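Local coordinates for protein cytochrome c, mono-and diheme variant (PDB 7C90) that probably carries electrons on a covalently bound heme c, as a cytochrome cL linked to methanol oxidation in a marine methylotrophic bacterium, at residues Gly119-Ile124 / Leu139-Ile144; Val59-Phe62 / Asn68-Asn71. One frame throughout, in Å; residues are numbered along the deposited sequence.

Contact 1: Gly119-Ile124 / Leu139-Ile144; sequences GLFETI and LTKDEI. With HEC (heme c), chain E.
Ile144 packs against Phe121 and Ile124, one helical turn apart on the neighbouring helix. The site lies in the helical core of a domain of the cytochrome c family, with a fold consistent with class I, where helix 117-126 meets the first turn of helix 141-153 beside the heme. The contact is apolar and buried. One methyl does most of the work: Ile144 CG2 lies 3.5 Å from Phe121 CD2, oblique to the ring, and 3.9 Å from Ile124 CG2. The two isoleucine side chains run past each other in opposite directions, while Phe121 and Ile144 meet at about a right angle. Phe121 CG stands anti to the backbone N (chi1 179°), which carries the ring across to helix 141-153. There the aliphatic part of Lys141 reaches the ring edge, with CG 3.8 Å from Phe121 CZ and near the ring plane. The lysine chain then bends at chi3 and chi4, and its NZ hydrogen-bonds to Leu47 O.

Thr140 and Glu143 form a capping box that starts helix 141-153. Glu143 N donates to Thr140 OG1 at 3.0 Å, and Thr140 N donates back to Glu143 OE1 at 2.8 Å, on the anti side of the carboxylate. The same pair of segments lines the heme pocket. Leu120, Thr123, Ile124 and Leu139 all touch the heme. Thr123 CG2 meets the pyrrole carbon C2A at 3.7 Å, and Leu120 CD1 meets the heme methyl CMA at 3.4 Å. Ile124 bridges helix and heme: its CG2 faces Ile144, while its CD1 sits 3.6 Å from heme methyl CMB.

Contact 2: Val59-Phe62 / Asn68-Asn71; sequences VEHF and NLYN
Leu69 lays the isopropyl end of its side chain against the imidazole of His61. The closest pair is Leu69 CD2 and His61 CD2, at 3.4 Å. Leu69 CG is almost as near, 3.5 Å from the same His61 CD2. The other methyl, Leu69 CD1, reaches back to His61 CB at 4.0 Å. The leucine approaches the ring obliquely, and the two side chains cross at about a right angle. His61 CG is anti to the backbone N (chi1 -173°), which swings the imidazole off the helix to the leucine. His61 NE2 is hydrogen-bonded to Glu67 OE1, a bond that limits the turning of the ring. Shortening this leucine to an alanine removes CG and both methyls, and is likely to leave the His61 imidazole without its apolar neighbour and a gap beside His61 CB.

The second meeting is looser. Asn68 N comes to the edge of the Phe62 ring, near its plane, 4.3 Å from CD1.

These contacts lie where the chain folds back on helix 57-65 just after it ends, ahead of helix 74-87. The returning segment begins with an Asx turn. Asn68 OD1 accepts from Tyr70 N at 3.0 Å, with the donor above the carbonyl plane, 51° out of it. The backbone tightens the same bend, for Asn71 N hydrogen-bonds to Asn68 O at 3.2 Å. The amide of Asn68 is held at its other end too: ND2 donates to Leu145 O of helix 141-153. Farther along, the Tyr70 ring meets the ring of His146, and Asn71 ND2 hydrogen-bonds to Asp117 OD2.

Overall arrangement
From the N terminus the chain first forms helix 57-65 and turns back on it; contact 2 closes this short loop. Helix 74-87 and the heme-binding segment with Cys88, Cys91 and His92 follow. Contact 1 then closes a second loop, which runs from helix 117-126 through Met132 to helix 141-153. The two loops stand in series, neither nested nor crossed. In space they touch, with centres about 11 Å apart. Phe62 CZ packs on Phe121 CB, and Val59 CG2 lies against Asp142 N. Tyr70 OH also approaches Asp142 OD1, at a distance too short to be trusted in detail. Helix 57-65 and its return are thereby joined to the two helices beside the heme.

Contact 1: Gly119-Ile124 / Leu139-Ile144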
loop_
_atom_site.group_PDB
_atom_site.type_symbol
_atom_site.label_atom_id
_atom_site.label_comp_id
_atom_site.label_asym_id
_atom_site.label_seq_id
_atom_site.Cartn_x
_atom_site.Cartn_y
_atom_site.Cartn_z
ATOM N N GLY A 119 18.230 -2.948 15.487
ATOM C CA GLY A 119 17.653 -3.156 14.147
ATOM C C GLY A 119 16.385 -2.334 13.942
ATOM O O GLY A 119 16.247 -1.713 12.887
ATOM N N LEU A 120 15.488 -2.316 14.923
ATOM C CA LEU A 120 14.200 -1.583 14.851
ATOM C C LEU A 120 14.482 -0.106 14.614
ATOM O O LEU A 120 13.801 0.482 13.756
ATOM C CB LEU A 120 13.414 -1.779 16.148
ATOM C CG LEU A 120 12.020 -1.153 16.185
ATOM C CD1 LEU A 120 11.174 -1.580 15.006
ATOM C CD2 LEU A 120 11.339 -1.505 17.501
ATOM N N PHE A 121 15.401 0.484 15.379
ATOM C CA PHE A 121 15.772 1.908 15.201
ATOM C C PHE A 121 16.266 2.077 13.743
ATOM O O PHE A 121 15.781 2.967 13.037
ATOM C CB PHE A 121 16.813 2.346 16.226
ATOM C CG PHE A 121 17.231 3.775 16.053
ATOM C CD1 PHE A 121 18.264 4.113 15.182
ATOM C CD2 PHE A 121 16.581 4.786 16.730
ATOM C CE1 PHE A 121 18.617 5.440 14.982
ATOM C CE2 PHE A 121 16.956 6.113 16.544
ATOM C CZ PHE A 121 17.968 6.431 15.674
ATOM N N GLU A 122 17.124 1.178 13.251
ATOM C CA GLU A 122 17.681 1.310 11.866
ATOM C C GLU A 122 16.537 1.329 10.869
ATOM O O GLU A 122 16.605 2.143 9.954
ATOM C CB GLU A 122 18.676 0.203 11.514
ATOM C CG GLU A 122 19.927 0.307 12.353
ATOM C CD GLU A 122 20.755 -0.968 12.459
ATOM O OE1 GLU A 122 20.189 -2.076 12.267
ATOM O OE2 GLU A 122 21.965 -0.851 12.757
ATOM N N THR A 123 15.540 0.462 11.032
ATOM C CA THR A 123 14.451 0.313 10.045
ATOM C C THR A 123 13.661 1.631 10.060
ATOM O O THR A 123 13.325 2.160 8.993
ATOM C CB THR A 123 13.625 -0.945 10.323
ATOM O OG1 THR A 123 14.426 -2.109 10.144
ATOM C CG2 THR A 123 12.390 -1.025 9.452
ATOM N N ILE A 124 13.376 2.168 11.229
ATOM C CA ILE A 124 12.575 3.416 11.345
ATOM C C ILE A 124 13.419 4.583 10.836
ATOM O O ILE A 124 12.912 5.378 9.981
ATOM C CB ILE A 124 12.074 3.641 12.780
ATOM C CG1 ILE A 124 11.167 2.484 13.213
ATOM C CG2 ILE A 124 11.362 4.979 12.878
ATOM C CD1 ILE A 124 10.882 2.436 14.717
ATOM N N LEU A 139 11.038 12.831 12.385
ATOM C CA LEU A 139 11.055 12.510 13.833
ATOM C C LEU A 139 12.467 12.690 14.378
ATOM O O LEU A 139 13.398 12.329 13.666
ATOM C CB LEU A 139 10.638 11.056 14.030
ATOM C CG LEU A 139 9.260 10.664 13.515
ATOM C CD1 LEU A 139 9.031 9.196 13.727
ATOM C CD2 LEU A 139 8.169 11.476 14.183
ATOM N N THR A 140 12.611 13.231 15.592
ATOM C CA THR A 140 13.891 13.213 16.341
ATOM C C THR A 140 14.210 11.771 16.754
ATOM O O THR A 140 13.274 10.887 16.812
ATOM C CB THR A 140 13.895 14.125 17.580
ATOM O OG1 THR A 140 13.061 13.507 18.568
ATOM C CG2 THR A 140 13.429 15.537 17.285
ATOM N N LYS A 141 15.476 11.528 17.060
ATOM C CA LYS A 141 15.946 10.220 17.576
ATOM C C LYS A 141 15.210 9.900 18.881
ATOM O O LYS A 141 14.767 8.764 19.028
ATOM C CB LYS A 141 17.458 10.243 17.731
ATOM C CG LYS A 141 18.201 10.182 16.403
ATOM C CD LYS A 141 19.666 9.862 16.576
ATOM C CE LYS A 141 20.493 11.100 16.831
ATOM N NZ LYS A 141 20.537 11.961 15.619
ATOM N N ASP A 142 14.978 10.895 19.736
ATOM C CA ASP A 142 14.256 10.682 21.015
ATOM C C ASP A 142 12.822 10.255 20.719
ATOM O O ASP A 142 12.313 9.382 21.433
ATOM C CB ASP A 142 14.264 11.937 21.890
ATOM C CG ASP A 142 13.855 11.625 23.319
ATOM O OD1 ASP A 142 14.615 10.883 23.977
ATOM O OD2 ASP A 142 12.755 12.079 23.741
ATOM N N GLU A 143 12.190 10.850 19.700
ATOM C CA GLU A 143 10.802 10.509 19.319
ATOM C C GLU A 143 10.750 9.081 18.776
ATOM O O GLU A 143 9.834 8.341 19.116
ATOM C CB GLU A 143 10.259 11.518 18.319
ATOM C CG GLU A 143 9.966 12.868 18.931
ATOM C CD GLU A 143 9.572 13.919 17.899
ATOM O OE1 GLU A 143 10.149 13.935 16.753
ATOM O OE2 GLU A 143 8.675 14.715 18.228
ATOM N N ILE A 144 11.739 8.680 17.996
ATOM C CA ILE A 144 11.810 7.285 17.473
ATOM C C ILE A 144 11.900 6.311 18.653
ATOM O O ILE A 144 11.165 5.310 18.651
ATOM C CB ILE A 144 12.963 7.153 16.466
ATOM C CG1 ILE A 144 12.639 7.924 15.181
ATOM C CG2 ILE A 144 13.287 5.689 16.166
ATOM C CD1 ILE A 144 13.836 8.103 14.257
HETATM FE FE HEC E . 6.566 1.027 8.304
HETATM C CHA HEC E . 7.920 -1.960 7.254
HETATM C CHB HEC E . 7.802 0.527 11.388
HETATM C CHC HEC E . 5.643 4.229 9.130
HETATM C CHD HEC E . 4.736 1.203 5.435
HETATM N NA HEC E . 7.712 -0.455 9.129
HETATM C C1A HEC E . 8.142 -1.591 8.618
HETATM C C2A HEC E . 8.948 -2.435 9.524
HETATM C C3A HEC E . 8.949 -1.664 10.755
HETATM C C4A HEC E . 8.094 -0.506 10.409
HETATM C CMA HEC E . 9.525 -1.955 12.097
HETATM C CAA HEC E . 9.625 -3.725 9.249
HETATM C CBA HEC E . 8.769 -4.738 9.990
HETATM C CGA HEC E . 9.359 -6.109 9.937
HETATM O O1A HEC E . 10.580 -6.237 9.733
HETATM O O2A HEC E . 8.551 -7.070 10.022
HETATM N NB HEC E . 6.711 2.168 9.992
HETATM C C1B HEC E . 7.170 1.798 11.156
HETATM C C2B HEC E . 7.068 2.812 12.226
HETATM C C3B HEC E . 6.450 3.936 11.530
HETATM C C4B HEC E . 6.283 3.431 10.176
HETATM C CMB HEC E . 7.499 2.680 13.659
HETATM C CAB HEC E . 6.092 5.306 12.114
HETATM C CBB HEC E . 7.311 6.097 12.437
HETATM N NC HEC E . 5.392 2.448 7.437
HETATM C C1C HEC E . 5.181 3.691 7.892
HETATM C C2C HEC E . 4.302 4.531 7.059
HETATM C C3C HEC E . 4.038 3.610 5.947
HETATM C C4C HEC E . 4.736 2.376 6.275
HETATM C CMC HEC E . 3.887 5.928 7.366
HETATM C CAC HEC E . 3.093 3.951 4.823
HETATM C CBC HEC E . 3.426 5.231 4.110
HETATM N ND HEC E . 6.348 -0.196 6.652
HETATM C C1D HEC E . 5.572 0.016 5.604
HETATM C C2D HEC E . 5.665 -0.983 4.559
HETATM C C3D HEC E . 6.617 -1.935 5.078
HETATM C C4D HEC E . 6.977 -1.315 6.355
HETATM C CMD HEC E . 4.951 -0.973 3.261
HETATM C CAD HEC E . 7.189 -3.131 4.435
HETATM C CBD HEC E . 8.519 -2.621 3.860
HETATM C CGD HEC E . 9.577 -3.670 3.567
HETATM O O1D HEC E . 9.250 -4.869 3.515
HETATM O O2D HEC E . 10.768 -3.327 3.335
#

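Contact 2: Val59-Phe62 / Asn68-Asn71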
loop_
_atom_site.group_PDB
_atom_site.type_symbol
_atom_site.label_atom_id
_atom_site.label_comp_id
_atom_site.label_asym_id
_atom_site.label_seq_id
_atom_site.Cartn_x
_atom_site.Cartn_y
_atom_site.Cartn_z
ATOM N N VAL A 59 18.725 8.871 24.240
ATOM C CA VAL A 59 19.378 8.897 22.901
ATOM C C VAL A 59 20.878 8.644 23.094
ATOM O O VAL A 59 21.446 7.790 22.371
ATOM C CB VAL A 59 19.063 10.197 22.146
ATOM C CG1 VAL A 59 20.005 10.419 20.975
ATOM C CG2 VAL A 59 17.604 10.235 21.694
ATOM N N GLU A 60 21.526 9.323 24.032
ATOM C CA GLU A 60 22.996 9.135 24.222
ATOM C C GLU A 60 23.244 7.665 24.604
ATOM O O GLU A 60 24.151 7.016 24.012
ATOM C CB GLU A 60 23.554 10.152 25.224
ATOM C CG GLU A 60 25.045 9.986 25.500
ATOM C CD GLU A 60 25.589 10.839 26.643
ATOM O OE1 GLU A 60 25.177 12.012 26.756
ATOM O OE2 GLU A 60 26.418 10.320 27.433
ATOM N N HIS A 61 22.433 7.120 25.504
ATOM C CA HIS A 61 22.536 5.702 25.945
ATOM C C HIS A 61 22.390 4.776 24.722
ATOM O O HIS A 61 23.185 3.812 24.573
ATOM C CB HIS A 61 21.497 5.369 27.014
ATOM C CG HIS A 61 21.692 4.007 27.594
ATOM N ND1 HIS A 61 22.802 3.686 28.351
ATOM C CD2 HIS A 61 20.957 2.876 27.505
ATOM C CE1 HIS A 61 22.726 2.432 28.731
ATOM N NE2 HIS A 61 21.603 1.913 28.232
ATOM N N PHE A 62 21.424 5.081 23.855
ATOM C CA PHE A 62 21.082 4.215 22.707
ATOM C C PHE A 62 22.249 4.227 21.727
ATOM O O PHE A 62 22.630 3.127 21.272
ATOM C CB PHE A 62 19.763 4.605 22.038
ATOM C CG PHE A 62 19.455 3.731 20.847
ATOM C CD1 PHE A 62 18.951 2.456 21.032
ATOM C CD2 PHE A 62 19.771 4.136 19.566
ATOM C CE1 PHE A 62 18.686 1.631 19.951
ATOM C CE2 PHE A 62 19.533 3.296 18.480
ATOM C CZ PHE A 62 18.987 2.049 18.678
ATOM N N ASN A 68 17.294 0.603 24.505
ATOM C CA ASN A 68 16.249 1.660 24.567
ATOM C C ASN A 68 15.753 1.789 26.011
ATOM O O ASN A 68 14.970 0.942 26.408
ATOM C CB ASN A 68 15.094 1.361 23.603
ATOM C CG ASN A 68 14.072 2.478 23.599
ATOM O OD1 ASN A 68 14.223 3.451 24.342
ATOM N ND2 ASN A 68 13.057 2.362 22.756
ATOM N N LEU A 69 16.236 2.786 26.766
ATOM C CA LEU A 69 15.880 3.001 28.186
ATOM C C LEU A 69 14.377 3.192 28.315
ATOM O O LEU A 69 13.891 3.016 29.427
ATOM C CB LEU A 69 16.560 4.259 28.735
ATOM C CG LEU A 69 18.058 4.167 28.979
ATOM C CD1 LEU A 69 18.541 5.409 29.717
ATOM C CD2 LEU A 69 18.417 2.887 29.720
ATOM N N TYR A 70 13.677 3.623 27.264
ATOM C CA TYR A 70 12.232 3.944 27.401
ATOM C C TYR A 70 11.388 2.672 27.442
ATOM O O TYR A 70 10.222 2.846 27.777
ATOM C CB TYR A 70 11.707 4.887 26.318
ATOM C CG TYR A 70 12.275 6.284 26.326
ATOM C CD1 TYR A 70 12.425 7.030 27.497
ATOM C CD2 TYR A 70 12.650 6.873 25.135
ATOM C CE1 TYR A 70 12.934 8.323 27.468
ATOM C CE2 TYR A 70 13.145 8.162 25.081
ATOM C CZ TYR A 70 13.285 8.894 26.251
ATOM O OH TYR A 70 13.781 10.161 26.153
ATOM N N ASN A 71 11.931 1.473 27.167
ATOM C CA ASN A 71 11.129 0.224 27.178
ATOM C C ASN A 71 10.397 0.023 28.519
ATOM O O ASN A 71 9.362 -0.674 28.508
ATOM C CB ASN A 71 11.958 -1.013 26.816
ATOM C CG ASN A 71 12.304 -1.042 25.342
ATOM O OD1 ASN A 71 11.677 -0.333 24.553
ATOM N ND2 ASN A 71 13.305 -1.828 24.968
#